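Local coordinates for protein L-2,4-diaminobutyric acid acetyltransferase (Geobacillus sp., PDB 6SLK) that probably transfers an acetyl group from acetyl-CoA to L-2,4-diaminobutyrate, a step on the route to the compatible solute ectoine, at residues Glu123-Pro128 and Glu166-Phe171; Asn82-Phe87 and Gly118-Glu123. One frame throughout, in Å; residues are numbered along the deposited sequence.

Interaction 1: residues Glu123-Pro128 and Glu166-Phe171; sequences ETTVSP and EDEPLF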
loop_
_atom_site.group_PDB
_atom_site.type_symbol
_atom_site.label_atom_id
_atom_site.label_comp_id
_atom_site.label_asym_id
_atom_site.label_seq_id
_atom_site.Cartn_x
_atom_site.Cartn_y
_atom_site.Cartn_z
ATOM N N GLU A 123 13.072 1.459 -8.494
ATOM C CA GLU A 123 12.396 2.708 -8.765
ATOM C C GLU A 123 11.928 3.218 -7.405
ATOM O O GLU A 123 11.594 2.420 -6.485
ATOM C CB GLU A 123 11.317 2.398 -9.727
ATOM C CG GLU A 123 10.630 3.533 -10.311
ATOM C CD GLU A 123 9.865 3.097 -11.539
ATOM O OE1 GLU A 123 10.465 2.571 -12.497
ATOM O OE2 GLU A 123 8.630 3.276 -11.530
ATOM N N THR A 124 12.061 4.513 -7.210
ATOM C CA THR A 124 11.640 5.169 -6.021
ATOM C C THR A 124 11.464 6.673 -6.270
ATOM O O THR A 124 11.811 7.193 -7.296
ATOM C CB THR A 124 12.639 4.913 -4.869
ATOM O OG1 THR A 124 12.068 5.245 -3.592
ATOM C CG2 THR A 124 13.885 5.733 -5.033
ATOM N N THR A 125 11.017 7.366 -5.255
ATOM C CA THR A 125 10.724 8.804 -5.317
ATOM C C THR A 125 11.401 9.345 -4.053
ATOM O O THR A 125 11.353 8.690 -3.008
ATOM C CB THR A 125 9.198 8.908 -5.361
ATOM O OG1 THR A 125 8.708 9.229 -6.666
ATOM C CG2 THR A 125 8.661 9.649 -4.370
ATOM N N VAL A 126 12.096 10.480 -4.150
ATOM C CA VAL A 126 12.806 11.046 -2.963
ATOM C C VAL A 126 12.419 12.517 -2.866
ATOM O O VAL A 126 12.660 13.297 -3.823
ATOM C CB VAL A 126 14.317 11.007 -3.153
ATOM C CG1 VAL A 126 15.040 11.574 -1.953
ATOM C CG2 VAL A 126 14.832 9.600 -3.450
ATOM N N SER A 127 11.829 12.916 -1.752
ATOM C CA SER A 127 11.543 14.330 -1.500
ATOM C C SER A 127 12.852 15.154 -1.406
ATOM O O SER A 127 13.835 14.713 -0.766
ATOM C CB SER A 127 10.844 14.527 -0.124
ATOM O OG SER A 127 9.828 13.603 -0.018
ATOM N N PRO A 128 12.832 16.362 -1.929
ATOM C CA PRO A 128 13.942 17.342 -1.813
ATOM C C PRO A 128 14.602 17.377 -0.455
ATOM O O PRO A 128 15.832 17.226 -0.371
ATOM C CB PRO A 128 13.247 18.666 -2.096
ATOM C CG PRO A 128 12.264 18.227 -3.124
ATOM C CD PRO A 128 11.699 16.924 -2.668
ATOM N N GLU A 166 6.170 18.667 -0.737
ATOM C CA GLU A 166 7.170 18.848 -1.787
ATOM C C GLU A 166 6.955 17.954 -3.025
ATOM O O GLU A 166 6.154 17.018 -3.029
ATOM C CB GLU A 166 8.530 18.552 -1.185
ATOM C CG GLU A 166 8.924 19.478 -0.059
ATOM C CD GLU A 166 10.315 19.184 0.489
ATOM O OE1 GLU A 166 10.765 18.018 0.567
ATOM O OE2 GLU A 166 11.001 20.144 0.847
ATOM N N ASP A 167 7.684 18.248 -4.099
ATOM C CA ASP A 167 7.839 17.325 -5.212
ATOM C C ASP A 167 8.365 15.924 -4.780
ATOM O O ASP A 167 9.024 15.745 -3.724
ATOM C CB ASP A 167 8.888 17.844 -6.229
ATOM C CG ASP A 167 8.553 19.199 -6.852
ATOM O OD1 ASP A 167 7.387 19.698 -6.757
ATOM O OD2 ASP A 167 9.503 19.740 -7.463
ATOM N N GLU A 168 8.127 14.953 -5.654
ATOM C CA GLU A 168 8.686 13.634 -5.456
ATOM C C GLU A 168 9.343 13.240 -6.767
ATOM O O GLU A 168 8.757 12.563 -7.584
ATOM C CB GLU A 168 7.541 12.709 -5.029
ATOM C CG GLU A 168 6.997 12.990 -3.615
ATOM C CD GLU A 168 7.804 12.385 -2.460
ATOM O OE1 GLU A 168 8.533 11.389 -2.575
ATOM O OE2 GLU A 168 7.729 12.954 -1.376
ATOM N N PRO A 169 10.579 13.687 -6.986
ATOM C CA PRO A 169 11.286 13.247 -8.186
ATOM C C PRO A 169 11.555 11.738 -8.228
ATOM O O PRO A 169 11.817 11.145 -7.199
ATOM C CB PRO A 169 12.589 14.017 -8.146
ATOM C CG PRO A 169 12.554 14.890 -6.977
ATOM C CD PRO A 169 11.238 14.799 -6.295
ATOM N N LEU A 170 11.514 11.165 -9.441
ATOM C CA LEU A 170 11.696 9.750 -9.661
ATOM C C LEU A 170 13.145 9.344 -9.870
ATOM O O LEU A 170 13.879 9.972 -10.649
ATOM C CB LEU A 170 10.881 9.397 -10.899
ATOM C CG LEU A 170 10.753 7.912 -11.212
ATOM C CD1 LEU A 170 9.890 7.208 -10.185
ATOM C CD2 LEU A 170 10.261 7.687 -12.632
ATOM N N PHE A 171 13.580 8.328 -9.145
ATOM C CA PHE A 171 14.898 7.768 -9.267
ATOM C C PHE A 171 14.751 6.382 -9.828
ATOM O O PHE A 171 13.955 5.639 -9.313
ATOM C CB PHE A 171 15.624 7.656 -7.938
ATOM C CG PHE A 171 16.087 8.940 -7.345
ATOM C CD1 PHE A 171 15.217 9.999 -7.108
ATOM C CD2 PHE A 171 17.420 9.091 -6.931
ATOM C CE1 PHE A 171 15.680 11.206 -6.515
ATOM C CE2 PHE A 171 17.875 10.287 -6.365
ATOM C CZ PHE A 171 17.006 11.341 -6.143
#

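Interaction 2: residues Asn82-Phe87 and Gly118-Glu123; sequences NPETLF and GVRFIE. With SO4 (sulfate ion), chain E.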
loop_
_atom_site.group_PDB
_atom_site.type_symbol
_atom_site.label_atom_id
_atom_site.label_comp_id
_atom_site.label_asym_id
_atom_site.label_seq_id
_atom_site.Cartn_x
_atom_site.Cartn_y
_atom_site.Cartn_z
ATOM N N ASN A 82 5.029 -4.504 -14.161
ATOM C CA ASN A 82 6.439 -4.673 -14.603
ATOM C C ASN A 82 7.193 -5.264 -13.460
ATOM O O ASN A 82 7.907 -4.560 -12.724
ATOM C CB ASN A 82 7.044 -3.287 -14.953
ATOM C CG ASN A 82 6.328 -2.641 -16.136
ATOM O OD1 ASN A 82 6.304 -3.205 -17.223
ATOM N ND2 ASN A 82 5.676 -1.483 -15.915
ATOM N N PRO A 83 6.957 -6.554 -13.210
ATOM C CA PRO A 83 7.503 -7.220 -12.026
ATOM C C PRO A 83 9.013 -7.321 -11.969
ATOM O O PRO A 83 9.500 -7.677 -10.908
ATOM C CB PRO A 83 6.940 -8.640 -12.100
ATOM C CG PRO A 83 5.954 -8.632 -13.193
ATOM C CD PRO A 83 6.139 -7.448 -14.047
ATOM N N GLU A 84 9.716 -7.036 -13.065
ATOM C CA GLU A 84 11.202 -6.857 -13.033
ATOM C C GLU A 84 11.668 -5.567 -12.345
ATOM O O GLU A 84 12.850 -5.382 -12.120
ATOM C CB GLU A 84 11.835 -7.033 -14.453
ATOM C CG GLU A 84 11.604 -8.460 -15.037
ATOM C CD GLU A 84 12.181 -8.746 -16.455
ATOM O OE1 GLU A 84 12.259 -7.802 -17.278
ATOM O OE2 GLU A 84 12.535 -9.931 -16.765
ATOM N N THR A 85 10.733 -4.689 -12.002
ATOM C CA THR A 85 11.016 -3.454 -11.252
ATOM C C THR A 85 10.543 -3.558 -9.814
ATOM O O THR A 85 9.366 -3.854 -9.554
ATOM C CB THR A 85 10.323 -2.249 -11.917
ATOM O OG1 THR A 85 10.976 -1.966 -13.171
ATOM C CG2 THR A 85 10.345 -1.019 -11.008
ATOM N N LEU A 86 11.448 -3.307 -8.889
ATOM C CA LEU A 86 11.106 -3.151 -7.502
ATOM C C LEU A 86 10.960 -1.681 -7.184
ATOM O O LEU A 86 11.897 -0.882 -7.374
ATOM C CB LEU A 86 12.212 -3.741 -6.636
ATOM C CG LEU A 86 12.004 -3.701 -5.118
ATOM C CD1 LEU A 86 10.961 -4.769 -4.718
ATOM C CD2 LEU A 86 13.242 -3.893 -4.296
ATOM N N PHE A 87 9.808 -1.322 -6.658
ATOM C CA PHE A 87 9.561 -0.019 -6.165
ATOM C C PHE A 87 9.776 0.041 -4.669
ATOM O O PHE A 87 9.147 -0.700 -3.932
ATOM C CB PHE A 87 8.107 0.396 -6.468
ATOM C CG PHE A 87 7.831 1.807 -6.108
ATOM C CD1 PHE A 87 8.091 2.816 -7.031
ATOM C CD2 PHE A 87 7.421 2.141 -4.872
ATOM C CE1 PHE A 87 7.895 4.149 -6.714
ATOM C CE2 PHE A 87 7.163 3.486 -4.534
ATOM C CZ PHE A 87 7.424 4.492 -5.449
ATOM N N GLY A 118 15.405 -11.932 -10.111
ATOM C CA GLY A 118 14.959 -11.447 -11.388
ATOM C C GLY A 118 14.668 -9.962 -11.525
ATOM O O GLY A 118 14.217 -9.517 -12.595
ATOM N N VAL A 119 14.874 -9.206 -10.459
ATOM C CA VAL A 119 14.704 -7.743 -10.537
ATOM C C VAL A 119 15.885 -7.147 -11.343
ATOM O O VAL A 119 17.021 -7.511 -11.146
ATOM C CB VAL A 119 14.662 -7.097 -9.129
ATOM C CG1 VAL A 119 14.666 -5.575 -9.246
ATOM C CG2 VAL A 119 13.393 -7.564 -8.360
ATOM N N ARG A 120 15.565 -6.270 -12.263
ATOM C CA ARG A 120 16.493 -5.567 -13.130
ATOM C C ARG A 120 16.485 -4.006 -12.896
ATOM O O ARG A 120 17.326 -3.342 -13.424
ATOM C CB ARG A 120 16.125 -5.888 -14.581
ATOM C CG ARG A 120 16.289 -7.388 -14.931
ATOM C CD ARG A 120 15.919 -7.662 -16.388
ATOM N NE ARG A 120 16.195 -9.065 -16.712
ATOM C CZ ARG A 120 17.331 -9.580 -17.191
ATOM N NH1 ARG A 120 18.395 -8.827 -17.469
ATOM N NH2 ARG A 120 17.413 -10.893 -17.372
ATOM N N PHE A 121 15.476 -3.431 -12.234
ATOM C CA PHE A 121 15.445 -1.999 -11.855
ATOM C C PHE A 121 14.931 -1.808 -10.426
ATOM O O PHE A 121 14.083 -2.598 -9.957
ATOM C CB PHE A 121 14.552 -1.197 -12.728
ATOM C CG PHE A 121 14.939 -1.171 -14.145
ATOM C CD1 PHE A 121 15.877 -0.260 -14.595
ATOM C CD2 PHE A 121 14.329 -2.044 -15.079
ATOM C CE1 PHE A 121 16.205 -0.193 -15.952
ATOM C CE2 PHE A 121 14.670 -1.996 -16.430
ATOM C CZ PHE A 121 15.609 -1.052 -16.865
ATOM N N ILE A 122 15.473 -0.800 -9.740
ATOM C CA ILE A 122 14.856 -0.162 -8.567
ATOM C C ILE A 122 14.266 1.198 -8.976
ATOM O O ILE A 122 14.868 1.998 -9.703
ATOM C CB ILE A 122 15.817 0.043 -7.405
ATOM C CG1 ILE A 122 16.373 -1.277 -6.946
ATOM C CG2 ILE A 122 15.111 0.761 -6.261
ATOM C CD1 ILE A 122 17.702 -1.273 -6.193
ATOM N N GLU A 123 13.072 1.459 -8.494
ATOM C CA GLU A 123 12.396 2.708 -8.765
ATOM C C GLU A 123 11.928 3.218 -7.405
ATOM O O GLU A 123 11.594 2.420 -6.485
ATOM C CB GLU A 123 11.317 2.398 -9.727
ATOM C CG GLU A 123 10.630 3.533 -10.311
ATOM C CD GLU A 123 9.865 3.097 -11.539
ATOM O OE1 GLU A 123 10.465 2.571 -12.497
ATOM O OE2 GLU A 123 8.630 3.276 -11.530
HETATM S S SO4 E . 3.742 1.541 -17.501
HETATM O O1 SO4 E . 3.936 0.173 -16.946
HETATM O O2 SO4 E . 5.017 2.011 -18.117
HETATM O O3 SO4 E . 2.707 1.364 -18.548
HETATM O O4 SO4 E . 3.334 2.543 -16.469
HETATM O O HOH W 1 14.099 -10.820 -14.881
HETATM O O HOH W 2 11.996 0.640 -13.665
#

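Interaction 1: residues Glu123-Pro128 and Glu166-Phe171
T124 and F171 form the hydrogen-bonded antiparallel pair that ties strand 123-125 to strand 168-171. F171 N reaches T124 O at 2.8 Å, and T124 N answers to F171 O at 3.0 Å. One step on, T125 faces L170 in a non-hydrogen-bonded pair; beyond it V126 N binds P169 O at 3.1 Å, continuing the ladder past the end of the strand. CA-H...O contacts fill the spaces between these bonds, as from T125 CA to P169 O.

The side chains sort to the two faces. With CG2 beside its own backbone N and anti to the carbonyl carbon, V126 lays that methyl over one face of the F171 ring, 3.8 Å from its centroid, in a CH-pi contact. T124 CG2 comes up to F171 CB on the same side of the sheet. On the face of T125 and L170, L170 CD1 rests against E123 CG at 3.8 Å. Farther along, S127 OG hydrogen-bonds E168 OE2 at 2.6 Å, from above the carboxylate plane; a bend at chi2 (-81°) brings the E168 carboxylate round to it. P128 CD lies 3.5 Å from E166 OE1, the oxygen that also hydrogen-bonds S129 OG.

From the second subunit, Y48 packs on T125 and E168, and Y56 on L170. T124 OG1 reaches back to V88 O on strand 85-93. Strand 148-154 flanks strand 168-173 on its far edge, while helix 131-143 packs on the V126 and F171 side through F137 and L138.

Interaction 2: residues Asn82-Phe87 and Gly118-Glu123
E84 O is held by two successive amides of the facing chain: R120 N at 2.9 Å and F121 N at a longer 3.3 Å. The paired grip anchors the start of a parallel ladder, in which L86 N then binds F121 O at 2.9 Å and E123 N binds L86 O at 2.8 Å. A type I turn from N82 to T85 leads into strand 85-87; at its start N82 ND2 hydrogen-bonds O1 of a sulfate ion that probably came from the crystallisation liquor.

Beside the turn, the E84 and R120 side chains run the same way. E84 OE2 lies at the edge of the guanidinium, but the planes stand 54° apart and the salt bridge to R120 NE is long, 3.8 Å. A water bridges them, donating to E84 OE2 and G118 O and accepting from R120 NE. A second water spans T85 OG1 and E123 OE1, while E123 OE2 goes to Y56 OH of the second subunit. With OG1 beside the backbone N (chi1 -70°), T85 turns its CG2 methyl to E123 CB, 3.8 Å away, and keeps OG1 near F121 CB. On the other face L86 CB touches V119 CG1 and the leucine continues onto L110 and M111 of helix 102-112.

F87 lies with CD1 3.6 Å from E123 O; its ring also meets F77 of the same chain and Y56 of the second subunit. With an alanine here the ring is gone, and F77 and the tyrosine of the second subunit would probably lose their shared aromatic neighbour, leaving a gap at the subunit boundary.

The chemistry is thus divided: direct amide bonds fix the strand register, whereas the long E84-R120 pair is bridged by a water and its attraction is probably weak, and E123 is held by a water on OE1 and by the second subunit on OE2.

How the interactions relate
Interactions 1 and 2 occupy successive lengths of strand 121-125, an interior strand of the mixed sheet, and share E123; their centres are about 17 Å apart. Interaction 2 closes first along the chain, completing the beta-alpha-beta unit of strand 85-93, helix 102-112 and strand 121-125. Interaction 1 follows, adding strand 168-173 antiparallel on the opposite edge of the same strand. The two meet where F87 CE1 packs on T124 CA at 3.9 Å. Strand 121-125 is therefore gripped on both edges, a parallel partner on one and an antiparallel one on the other, as in the GNAT fold. Both contacts also touch the second subunit, so this part of the sheet lies at the boundary with it.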